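Diol-dehydratase (Roseburia inulinivorans, PDB 5I2A) probably acts as a B12-independent glycyl radical lyase that dehydrates 1,2-propanediol. Local coordinates at residues Y159-V164 against C329-S334; E440-G445 against G449-A454; F526-C529 against D533-K536. All coordinates share one frame; numbering follows the deposited sequence.

Interaction 1: Y159-V164 against C329-S334; sequences YFYNGV and CRDAAS
Tyr161 sets the face of its ring against the carboxylate of Asp331, the N-cap residue of helix 332-335 in this pyruvate formate lyase-like chain. Asp331 OD2 sits over that face, offset toward the rim and 3.4 Å from Tyr161 CD2, with ring and carboxylate planes 53° apart. Phe160 CD2 covers the other face near its centre. At the far end of the ring, one water joins Tyr161 OH to Asp331 OD1, donating to the carboxylate. A leucine in place of Tyr161 would probably leave this water without its phenol partner and uncover the flank of the carboxylate. Asn162 spends OD1 on Ser281, while its ND2 donates to a second water, 3.1 Å away, and that water gives a proton to Cys329 O at 2.6 Å.

What fixes the Asp331 carboxylate is the first turn of the helix. With CG between the backbone N and the carbonyl carbon (chi1 69°), Asp331 OD1 accepts from Ser334 N at 2.9 Å in a nearly straight capping bond (172°), met from above the carboxylate plane. Further out, Ala332 N is bonded to Glu99 OE2. Ser334 OG donates to Asp331 OD2 on its syn side but tilted out of the carboxylate plane, 2.6 Å away.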
ATOM      1  N   TYR A 159       9.463  17.858   1.896  1.00 12.34           N
ATOM      2  CA  TYR A 159       8.607  16.730   2.292  1.00 12.42           C
ATOM      3  C   TYR A 159       9.398  15.413   2.469  1.00 11.93           C
ATOM      4  O   TYR A 159       8.828  14.364   2.771  1.00 12.48           O
ATOM      5  CB  TYR A 159       7.480  16.523   1.270  1.00 11.38           C
ATOM      6  CG  TYR A 159       6.686  17.778   0.889  1.00 12.34           C
ATOM      7  CD1 TYR A 159       6.520  18.834   1.779  1.00  9.02           C
ATOM      8  CD2 TYR A 159       6.114  17.898  -0.373  1.00 10.83           C
ATOM      9  CE1 TYR A 159       5.794  19.981   1.419  1.00 10.58           C
ATOM     10  CE2 TYR A 159       5.382  19.027  -0.735  1.00 11.36           C
ATOM     11  CZ  TYR A 159       5.229  20.070   0.160  1.00 12.33           C
ATOM     12  OH  TYR A 159       4.518  21.200  -0.213  1.00  9.83           O
ATOM     13  N   PHE A 160      10.706  15.472   2.259  1.00 11.80           N
ATOM     14  CA  PHE A 160      11.588  14.335   2.521  1.00 11.21           C
ATOM     15  C   PHE A 160      11.826  14.198   4.026  1.00 13.12           C
ATOM     16  O   PHE A 160      11.630  13.132   4.586  1.00 12.31           O
ATOM     17  CB  PHE A 160      12.925  14.492   1.785  1.00 12.80           C
ATOM     18  CG  PHE A 160      13.920  13.361   2.046  1.00 15.80           C
ATOM     19  CD1 PHE A 160      13.843  12.165   1.334  1.00 14.19           C
ATOM     20  CD2 PHE A 160      14.939  13.511   2.977  1.00 12.96           C
ATOM     21  CE1 PHE A 160      14.756  11.134   1.557  1.00 17.61           C
ATOM     22  CE2 PHE A 160      15.856  12.482   3.208  1.00 17.48           C
ATOM     23  CZ  PHE A 160      15.762  11.289   2.496  1.00 16.20           C
ATOM     24  N   TYR A 161      12.227  15.294   4.675  1.00 12.98           N
ATOM     25  CA  TYR A 161      12.572  15.260   6.101  1.00 13.06           C
ATOM     26  C   TYR A 161      11.389  15.397   7.062  1.00 14.68           C
ATOM     27  O   TYR A 161      11.485  15.022   8.235  1.00 14.33           O
ATOM     28  CB  TYR A 161      13.571  16.367   6.432  1.00 12.78           C
ATOM     29  CG  TYR A 161      14.921  16.211   5.795  1.00 14.36           C
ATOM     30  CD1 TYR A 161      15.800  15.218   6.211  1.00 15.04           C
ATOM     31  CD2 TYR A 161      15.326  17.070   4.790  1.00 12.76           C
ATOM     32  CE1 TYR A 161      17.049  15.082   5.624  1.00 14.91           C
ATOM     33  CE2 TYR A 161      16.565  16.958   4.210  1.00 16.65           C
ATOM     34  CZ  TYR A 161      17.429  15.965   4.628  1.00 15.62           C
ATOM     35  OH  TYR A 161      18.654  15.873   4.024  1.00 19.52           O
ATOM     36  N   ASN A 162      10.285  15.963   6.580  1.00 10.43           N
ATOM     37  CA  ASN A 162       9.155  16.237   7.448  1.00 11.46           C
ATOM     38  C   ASN A 162       7.832  16.180   6.665  1.00 12.40           C
ATOM     39  O   ASN A 162       7.830  15.837   5.487  1.00 13.84           O
ATOM     40  CB  ASN A 162       9.369  17.596   8.161  1.00  9.65           C
ATOM     41  CG  ASN A 162       9.875  17.430   9.608  1.00 14.21           C
ATOM     42  OD1 ASN A 162       9.380  16.593  10.355  1.00 13.43           O
ATOM     43  ND2 ASN A 162      10.841  18.233   9.995  1.00 14.54           N
ATOM     44  N   GLY A 163       6.718  16.486   7.327  1.00 12.00           N
ATOM     45  CA  GLY A 163       5.397  16.328   6.745  1.00  9.52           C
ATOM     46  C   GLY A 163       5.092  17.249   5.566  1.00 12.94           C
ATOM     47  O   GLY A 163       5.879  18.138   5.224  1.00 13.16           O
ATOM     48  N   VAL A 164       3.927  17.053   4.961  1.00  9.77           N
ATOM     49  CA  VAL A 164       3.582  17.797   3.758  1.00 11.89           C
ATOM     50  C   VAL A 164       2.927  19.135   4.137  1.00 14.14           C
ATOM     51  O   VAL A 164       3.558  20.178   4.049  1.00 11.27           O
ATOM     52  CB  VAL A 164       2.653  16.984   2.828  1.00 12.12           C
ATOM     53  CG1 VAL A 164       2.275  17.805   1.600  1.00  9.98           C
ATOM     54  CG2 VAL A 164       3.358  15.694   2.375  1.00  9.79           C
ATOM     55  N   CYS A 329      11.730  22.530  13.990  1.00 12.59           N
ATOM     56  CA  CYS A 329      13.177  22.481  13.791  1.00 12.11           C
ATOM     57  C   CYS A 329      13.513  21.682  12.542  1.00 13.10           C
ATOM     58  O   CYS A 329      13.094  20.542  12.403  1.00 16.72           O
ATOM     59  CB  CYS A 329      13.889  21.883  15.017  1.00 12.69           C
ATOM     60  SG  CYS A 329      15.688  21.765  14.800  1.00 16.16           S
ATOM     61  N   ARG A 330      14.259  22.298  11.635  1.00 15.85           N
ATOM     62  CA  ARG A 330      14.698  21.653  10.401  1.00 16.90           C
ATOM     63  C   ARG A 330      16.202  21.443  10.474  1.00 13.06           C
ATOM     64  O   ARG A 330      16.879  22.193  11.162  1.00 13.63           O
ATOM     65  CB  ARG A 330      14.341  22.504   9.170  1.00 13.85           C
ATOM     66  CG  ARG A 330      12.868  22.922   9.092  1.00 14.60           C
ATOM     67  CD  ARG A 330      12.579  23.871   7.918  1.00 13.00           C
ATOM     68  NE  ARG A 330      11.169  24.258   7.901  1.00 12.20           N
ATOM     69  CZ  ARG A 330      10.653  25.237   8.643  1.00 15.54           C
ATOM     70  NH1 ARG A 330      11.435  25.942   9.467  1.00 14.62           N
ATOM     71  NH2 ARG A 330       9.355  25.503   8.581  1.00 13.69           N
ATOM     72  N   ASP A 331      16.725  20.457   9.745  1.00 16.17           N
ATOM     73  CA  ASP A 331      18.178  20.229   9.701  1.00 15.84           C
ATOM     74  C   ASP A 331      18.867  21.480   9.180  1.00 17.10           C
ATOM     75  O   ASP A 331      18.274  22.233   8.417  1.00 18.58           O
ATOM     76  CB  ASP A 331      18.545  19.025   8.825  1.00 12.75           C
ATOM     77  CG  ASP A 331      18.285  19.275   7.345  1.00 16.17           C
ATOM     78  OD1 ASP A 331      19.197  19.757   6.651  1.00 17.36           O
ATOM     79  OD2 ASP A 331      17.167  18.999   6.881  1.00 13.92           O
ATOM     80  N   ALA A 332      20.118  21.674   9.577  1.00 14.24           N
ATOM     81  CA  ALA A 332      20.815  22.943   9.356  1.00 18.17           C
ATOM     82  C   ALA A 332      20.818  23.382   7.896  1.00 18.33           C
ATOM     83  O   ALA A 332      20.554  24.546   7.602  1.00 18.15           O
ATOM     84  CB  ALA A 332      22.247  22.856   9.881  1.00 20.42           C
ATOM     85  N   ALA A 333      21.100  22.453   6.986  1.00 16.23           N
ATOM     86  CA  ALA A 333      21.102  22.772   5.564  1.00 17.08           C
ATOM     87  C   ALA A 333      19.698  23.189   5.105  1.00 17.15           C
ATOM     88  O   ALA A 333      19.541  24.223   4.461  1.00 16.91           O
ATOM     89  CB  ALA A 333      21.624  21.579   4.734  1.00 16.59           C
ATOM     90  N   SER A 334      18.687  22.404   5.457  1.00 14.47           N
ATOM     91  CA  SER A 334      17.302  22.768   5.137  1.00 16.97           C
ATOM     92  C   SER A 334      16.909  24.132   5.725  1.00 17.50           C
ATOM     93  O   SER A 334      16.280  24.937   5.052  1.00 14.93           O
ATOM     94  CB  SER A 334      16.326  21.702   5.630  1.00 14.77           C
ATOM     95  OG  SER A 334      16.461  20.502   4.895  1.00 17.14           O
TER
HETATM   96  O   HOH W   1      19.578  18.464   4.184  1.00 26.31           O
HETATM   97  O   HOH W   2      11.317  18.739  13.023  1.00 15.43           O

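Interaction 2: E440-G445 against G449-A454; sequences EPQVPG and GWHDAA. With EDO (1,2-ethanediol), chain C.
Strand 440-442 of a two-stranded antiparallel sheet puts Glu440 and Gln442 against His451 at what is probably the substrate pocket, since Glu440 lies just beyond Cys438 in the GCVEP sequence of the cysteine loop found in related glycyl radical dehydratases. A 1,2-ethanediol, probably from the crystallisation liquor, spans the site: its O1 donates to Glu440 OE2 and its O2 to Asp452 OD2, both at 2.6 Å. His166, His283 and Ser284 grip the same molecule. The Glu440 chain bends at chi2 (102°) and slides past His451, so that OE2 lies 3.3 Å from His451 CB. The Gln442 and His451 side chains cross at about a right angle, amide and ring planes 47° apart. Gln442 NE2 meets the ring edge and donates to His451 NE2 at 3.0 Å, a bent bond (132°) close to the ring plane but tilted from the amide plane. Gly449 CA lies under one face of the imidazole, 3.4 Å from its plane, where a CB would run into His451 NE2. A water accepts from Gly449 N at 2.9 Å and weakly from Gln442 NE2. Around this, His166 of strand 165-167 touches Glu440 and His451, Ile436 of strand 434-436 backs Gln442, and helix 489-521 packs on Trp450.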
ATOM      1  N   GLU A 440       1.304  30.570  -3.052  1.00 11.54           N
ATOM      2  CA  GLU A 440       0.693  29.479  -3.808  1.00 10.96           C
ATOM      3  C   GLU A 440      -0.838  29.457  -3.681  1.00 11.89           C
ATOM      4  O   GLU A 440      -1.371  29.194  -2.621  1.00 13.48           O
ATOM      5  CB  GLU A 440       1.289  28.132  -3.359  1.00  9.41           C
ATOM      6  CG  GLU A 440       2.818  28.117  -3.310  1.00 10.07           C
ATOM      7  CD  GLU A 440       3.367  28.258  -1.895  1.00 12.83           C
ATOM      8  OE1 GLU A 440       3.891  29.336  -1.549  1.00 12.44           O
ATOM      9  OE2 GLU A 440       3.297  27.277  -1.141  1.00 11.85           O
ATOM     10  N   PRO A 441      -1.549  29.739  -4.773  1.00 10.85           N
ATOM     11  CA  PRO A 441      -3.012  29.825  -4.668  1.00 11.39           C
ATOM     12  C   PRO A 441      -3.704  28.465  -4.679  1.00 15.35           C
ATOM     13  O   PRO A 441      -3.215  27.519  -5.292  1.00 14.00           O
ATOM     14  CB  PRO A 441      -3.399  30.650  -5.903  1.00 13.17           C
ATOM     15  CG  PRO A 441      -2.319  30.416  -6.876  1.00 15.67           C
ATOM     16  CD  PRO A 441      -1.055  30.124  -6.103  1.00 11.86           C
ATOM     17  N   GLN A 442      -4.840  28.360  -4.007  1.00 11.44           N
ATOM     18  CA  GLN A 442      -5.519  27.084  -3.951  1.00 14.63           C
ATOM     19  C   GLN A 442      -7.009  27.307  -3.693  1.00 14.49           C
ATOM     20  O   GLN A 442      -7.405  28.309  -3.084  1.00 12.80           O
ATOM     21  CB  GLN A 442      -4.915  26.237  -2.843  1.00 16.05           C
ATOM     22  CG  GLN A 442      -5.781  25.216  -2.265  1.00 22.82           C
ATOM     23  CD  GLN A 442      -5.239  24.567  -1.013  1.00 13.83           C
ATOM     24  OE1 GLN A 442      -5.736  24.776   0.099  1.00 17.86           O
ATOM     25  NE2 GLN A 442      -4.145  23.852  -1.186  1.00 11.31           N
ATOM     26  N   VAL A 443      -7.836  26.389  -4.175  1.00 13.74           N
ATOM     27  CA  VAL A 443      -9.237  26.292  -3.750  1.00 12.07           C
ATOM     28  C   VAL A 443      -9.255  25.630  -2.384  1.00 16.72           C
ATOM     29  O   VAL A 443      -8.868  24.478  -2.253  1.00 17.91           O
ATOM     30  CB  VAL A 443     -10.079  25.475  -4.756  1.00 15.93           C
ATOM     31  CG1 VAL A 443     -11.502  25.257  -4.223  1.00 14.14           C
ATOM     32  CG2 VAL A 443     -10.085  26.171  -6.121  1.00 12.46           C
ATOM     33  N   PRO A 444      -9.680  26.357  -1.353  1.00 14.24           N
ATOM     34  CA  PRO A 444      -9.552  25.827   0.007  1.00 13.43           C
ATOM     35  C   PRO A 444     -10.512  24.677   0.281  1.00 16.52           C
ATOM     36  O   PRO A 444     -11.589  24.656  -0.280  1.00 14.38           O
ATOM     37  CB  PRO A 444      -9.900  27.042   0.895  1.00 13.95           C
ATOM     38  CG  PRO A 444     -10.792  27.858   0.056  1.00 13.57           C
ATOM     39  CD  PRO A 444     -10.302  27.688  -1.373  1.00 13.26           C
ATOM     40  N   GLY A 445     -10.092  23.734   1.112  1.00 15.10           N
ATOM     41  CA  GLY A 445     -10.936  22.649   1.561  1.00 14.66           C
ATOM     42  C   GLY A 445     -11.174  21.550   0.537  1.00 15.47           C
ATOM     43  O   GLY A 445     -11.989  20.670   0.773  1.00 14.06           O
ATOM     44  N   GLY A 449      -2.154  20.073  -2.602  1.00 10.10           N
ATOM     45  CA  GLY A 449      -1.454  20.794  -3.645  1.00 10.82           C
ATOM     46  C   GLY A 449       0.049  20.643  -3.685  1.00 12.57           C
ATOM     47  O   GLY A 449       0.663  20.993  -4.690  1.00 12.08           O
ATOM     48  N   TRP A 450       0.632  20.118  -2.606  1.00 13.06           N
ATOM     49  CA  TRP A 450       2.088  19.916  -2.541  1.00 13.44           C
ATOM     50  C   TRP A 450       2.797  21.197  -2.971  1.00 11.76           C
ATOM     51  O   TRP A 450       3.705  21.175  -3.798  1.00 12.62           O
ATOM     52  CB  TRP A 450       2.505  18.712  -3.413  1.00 11.89           C
ATOM     53  CG  TRP A 450       2.522  17.410  -2.635  1.00 11.62           C
ATOM     54  CD1 TRP A 450       1.523  16.912  -1.853  1.00 11.53           C
ATOM     55  CD2 TRP A 450       3.594  16.456  -2.567  1.00 13.49           C
ATOM     56  NE1 TRP A 450       1.902  15.728  -1.297  1.00  9.96           N
ATOM     57  CE2 TRP A 450       3.171  15.421  -1.714  1.00  9.98           C
ATOM     58  CE3 TRP A 450       4.865  16.381  -3.146  1.00 11.85           C
ATOM     59  CZ2 TRP A 450       3.973  14.312  -1.423  1.00 11.49           C
ATOM     60  CZ3 TRP A 450       5.672  15.280  -2.853  1.00 10.48           C
ATOM     61  CH2 TRP A 450       5.227  14.270  -1.989  1.00 11.06           C
ATOM     62  N   HIS A 451       2.353  22.323  -2.409  1.00 11.74           N
ATOM     63  CA  HIS A 451       2.685  23.623  -2.979  1.00 10.25           C
ATOM     64  C   HIS A 451       4.149  24.059  -2.817  1.00 11.91           C
ATOM     65  O   HIS A 451       4.554  25.053  -3.407  1.00 11.97           O
ATOM     66  CB  HIS A 451       1.758  24.696  -2.400  1.00 11.54           C
ATOM     67  CG  HIS A 451       0.328  24.542  -2.827  1.00 12.56           C
ATOM     68  ND1 HIS A 451      -0.102  24.865  -4.089  1.00  9.98           N
ATOM     69  CD2 HIS A 451      -0.753  24.068  -2.163  1.00  8.09           C
ATOM     70  CE1 HIS A 451      -1.402  24.627  -4.181  1.00 12.04           C
ATOM     71  NE2 HIS A 451      -1.819  24.149  -3.024  1.00 13.59           N
ATOM     72  N   ASP A 452       4.945  23.330  -2.040  1.00 11.86           N
ATOM     73  CA  ASP A 452       6.383  23.598  -2.042  1.00 11.11           C
ATOM     74  C   ASP A 452       7.189  22.293  -2.063  1.00 12.33           C
ATOM     75  O   ASP A 452       7.885  21.957  -1.107  1.00 12.60           O
ATOM     76  CB  ASP A 452       6.780  24.451  -0.844  1.00  9.14           C
ATOM     77  CG  ASP A 452       8.182  25.049  -0.996  1.00 14.64           C
ATOM     78  OD1 ASP A 452       8.800  24.903  -2.075  1.00 12.09           O
ATOM     79  OD2 ASP A 452       8.659  25.674  -0.036  1.00 11.64           O
ATOM     80  N   ALA A 453       7.092  21.584  -3.183  1.00 10.75           N
ATOM     81  CA  ALA A 453       7.580  20.210  -3.289  1.00 14.09           C
ATOM     82  C   ALA A 453       9.089  20.104  -3.479  1.00 12.86           C
ATOM     83  O   ALA A 453       9.672  19.073  -3.153  1.00 15.08           O
ATOM     84  CB  ALA A 453       6.861  19.487  -4.440  1.00 10.79           C
ATOM     85  N   ALA A 454       9.705  21.155  -4.017  1.00 11.77           N
ATOM     86  CA  ALA A 454      11.149  21.165  -4.277  1.00 13.92           C
ATOM     87  C   ALA A 454      11.632  22.542  -4.679  1.00 14.00           C
ATOM     88  O   ALA A 454      10.853  23.409  -5.098  1.00 13.07           O
ATOM     89  CB  ALA A 454      11.541  20.134  -5.387  1.00 10.17           C
TER
HETATM   90  C1  EDO C 901       5.989  27.904   0.988  1.00 11.44           C
HETATM   91  O1  EDO C 901       4.674  27.365   1.104  1.00 14.88           O
HETATM   92  C2  EDO C 901       6.815  27.359   2.159  1.00 13.72           C
HETATM   93  O2  EDO C 901       7.055  25.943   2.037  1.00 13.40           O
HETATM   94  O   HOH W   3      -3.343  21.419  -0.373  1.00 11.41           O

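Interaction 3: F526-C529 against D533-K536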
ATOM      1  N   PHE A 526      -6.982  12.980  10.217  1.00 12.19           N
ATOM      2  CA  PHE A 526      -7.632  14.208  10.683  1.00 12.60           C
ATOM      3  C   PHE A 526      -7.577  15.325   9.636  1.00 14.34           C
ATOM      4  O   PHE A 526      -8.607  15.928   9.313  1.00 15.63           O
ATOM      5  CB  PHE A 526      -7.064  14.730  12.018  1.00 12.18           C
ATOM      6  CG  PHE A 526      -7.904  15.841  12.588  1.00 16.87           C
ATOM      7  CD1 PHE A 526      -9.219  15.583  12.979  1.00 13.98           C
ATOM      8  CD2 PHE A 526      -7.428  17.146  12.652  1.00 15.54           C
ATOM      9  CE1 PHE A 526     -10.041  16.601  13.460  1.00 15.01           C
ATOM     10  CE2 PHE A 526      -8.237  18.175  13.144  1.00 14.70           C
ATOM     11  CZ  PHE A 526      -9.549  17.900  13.542  1.00 14.96           C
ATOM     12  N   GLU A 527      -6.397  15.607   9.099  1.00 15.00           N
ATOM     13  CA  GLU A 527      -6.309  16.561   7.992  1.00 15.38           C
ATOM     14  C   GLU A 527      -7.228  16.148   6.823  1.00 13.28           C
ATOM     15  O   GLU A 527      -7.914  16.987   6.240  1.00 13.90           O
ATOM     16  CB  GLU A 527      -4.871  16.704   7.514  1.00 14.35           C
ATOM     17  CG  GLU A 527      -4.652  17.833   6.504  1.00 14.50           C
ATOM     18  CD  GLU A 527      -4.783  17.388   5.061  1.00 21.24           C
ATOM     19  OE1 GLU A 527      -4.778  16.164   4.806  1.00 19.38           O
ATOM     20  OE2 GLU A 527      -4.883  18.267   4.177  1.00 19.73           O
ATOM     21  N   SER A 528      -7.276  14.857   6.513  1.00 13.11           N
ATOM     22  CA  SER A 528      -8.078  14.392   5.375  1.00 13.74           C
ATOM     23  C   SER A 528      -9.582  14.632   5.551  1.00 14.11           C
ATOM     24  O   SER A 528     -10.273  14.959   4.585  1.00 14.59           O
ATOM     25  CB  SER A 528      -7.837  12.897   5.100  1.00 12.30           C
ATOM     26  OG  SER A 528      -6.509  12.660   4.676  1.00 11.94           O
ATOM     27  N   CYS A 529     -10.087  14.480   6.772  1.00 14.35           N
ATOM     28  CA  CYS A 529     -11.529  14.542   6.961  1.00 14.65           C
ATOM     29  C   CYS A 529     -12.036  15.962   6.739  1.00 15.79           C
ATOM     30  O   CYS A 529     -13.216  16.164   6.491  1.00 11.79           O
ATOM     31  CB  CYS A 529     -11.944  14.038   8.353  1.00 15.07           C
ATOM     32  SG  CYS A 529     -11.651  15.127   9.782  1.00 14.64           S
ATOM     33  N   ASP A 533     -12.403  15.192  -1.384  1.00 15.40           N
ATOM     34  CA  ASP A 533     -13.570  14.362  -1.084  1.00 16.10           C
ATOM     35  C   ASP A 533     -13.173  13.101  -0.326  1.00 19.01           C
ATOM     36  O   ASP A 533     -13.611  11.997  -0.672  1.00 16.29           O
ATOM     37  CB  ASP A 533     -14.267  13.937  -2.380  1.00 20.41           C
ATOM     38  CG  ASP A 533     -15.603  14.622  -2.593  1.00 28.64           C
ATOM     39  OD1 ASP A 533     -16.248  15.015  -1.598  1.00 30.61           O
ATOM     40  OD2 ASP A 533     -16.001  14.762  -3.763  1.00 29.83           O
ATOM     41  N   CYS A 534     -12.320  13.254   0.677  1.00 15.13           N
ATOM     42  CA  CYS A 534     -11.708  12.094   1.311  1.00 13.25           C
ATOM     43  C   CYS A 534     -12.735  11.145   1.938  1.00 15.01           C
ATOM     44  O   CYS A 534     -12.660   9.934   1.754  1.00 14.16           O
ATOM     45  CB  CYS A 534     -10.690  12.567   2.341  1.00 12.06           C
ATOM     46  SG  CYS A 534      -9.326  13.475   1.559  1.00 14.72           S
ATOM     47  N   ILE A 535     -13.712  11.702   2.641  1.00 16.12           N
ATOM     48  CA  ILE A 535     -14.720  10.894   3.320  1.00 13.46           C
ATOM     49  C   ILE A 535     -15.510  10.051   2.323  1.00 18.67           C
ATOM     50  O   ILE A 535     -15.634   8.843   2.480  1.00 18.10           O
ATOM     51  CB  ILE A 535     -15.674  11.790   4.152  1.00 17.52           C
ATOM     52  CG1 ILE A 535     -14.976  12.226   5.438  1.00 17.07           C
ATOM     53  CG2 ILE A 535     -16.986  11.068   4.463  1.00 16.63           C
ATOM     54  CD1 ILE A 535     -15.649  13.381   6.136  1.00 15.38           C
ATOM     55  N   LYS A 536     -16.002  10.689   1.273  1.00 17.75           N
ATOM     56  CA  LYS A 536     -16.773   9.998   0.250  1.00 21.31           C
ATOM     57  C   LYS A 536     -15.957   8.945  -0.510  1.00 22.52           C
ATOM     58  O   LYS A 536     -16.466   7.878  -0.833  1.00 20.86           O
ATOM     59  CB  LYS A 536     -17.348  11.021  -0.723  1.00 24.02           C
ATOM     60  CG  LYS A 536     -18.225  10.455  -1.814  1.00 34.40           C
ATOM     61  CD  LYS A 536     -18.780  11.593  -2.668  1.00 41.48           C
ATOM     62  CE  LYS A 536     -19.456  12.641  -1.786  1.00 47.15           C
ATOM     63  NZ  LYS A 536     -19.800  13.892  -2.522  1.00 58.96           N
TER
HETATM   64  O   HOH W   4     -13.413  14.719   3.595  1.00 16.19           O
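The short helices 525-529 and 534-537 follow one another across a tight link, the CA atoms of Ser528 and Cys534 lying 5.9 Å apart and those of Cys529 and Ile535 6.1 Å, with a cis peptide just before Asp533, at the N-cap position but without a side-chain capping bond. Cys534 points its CB toward segment 526-529 and meets the Ser528 carbonyl, CB being 3.3 Å from Ser528 O. Cys534 SG, beside the backbone N and anti to the carbonyl carbon (chi1 -64°), then runs alongside the serine, 3.9 Å from Ser528 CB. The Ser528 hydroxyl turns to Leu524 O and Ala541 N. One residue on, Ile535 extends CG1 and CD1 (chi2 164°) back across the gap, and CD1 arrives 3.7 Å from Cys529 O and 4.4 Å from Cys529 CB. Ile210 of helix 200-233 touches both side chains, while Val182 and Val186 of helix 171-190 lie on Cys529 and Ile535. A water between the two segments accepts from Ile535 N at 3.2 Å and donates weakly to Cys529 O. The direct touch is van der Waals, carbon and sulfur against two carbonyls with apolar side-chain contact beside them, so the pairing probably rests on fit more than directed bonds.

How the interactions relate
The three contacts come in series along the chain, all within the pyruvate formate lyase-like range. Interaction 1 ties together segments 165 residues apart, whereas interactions 2 and 3 each join segments with three residues between them. Interactions 1 and 2, with centres about 18 Å apart, meet directly: Tyr159 OH makes a probable hydrogen bond with Asp452 N, and the Tyr159 and Trp450 rings stack edge-to-face. Both also pack on helix 489-521. Interaction 3 lies about 24 Å from the chain centre, against 11 and 10 Å for the others. Segment 449-454, which lines the probable diol pocket, is thus tied to segment 159-164, while Gly445 reaches Asp532 of the 530-532 link by backbone bonding.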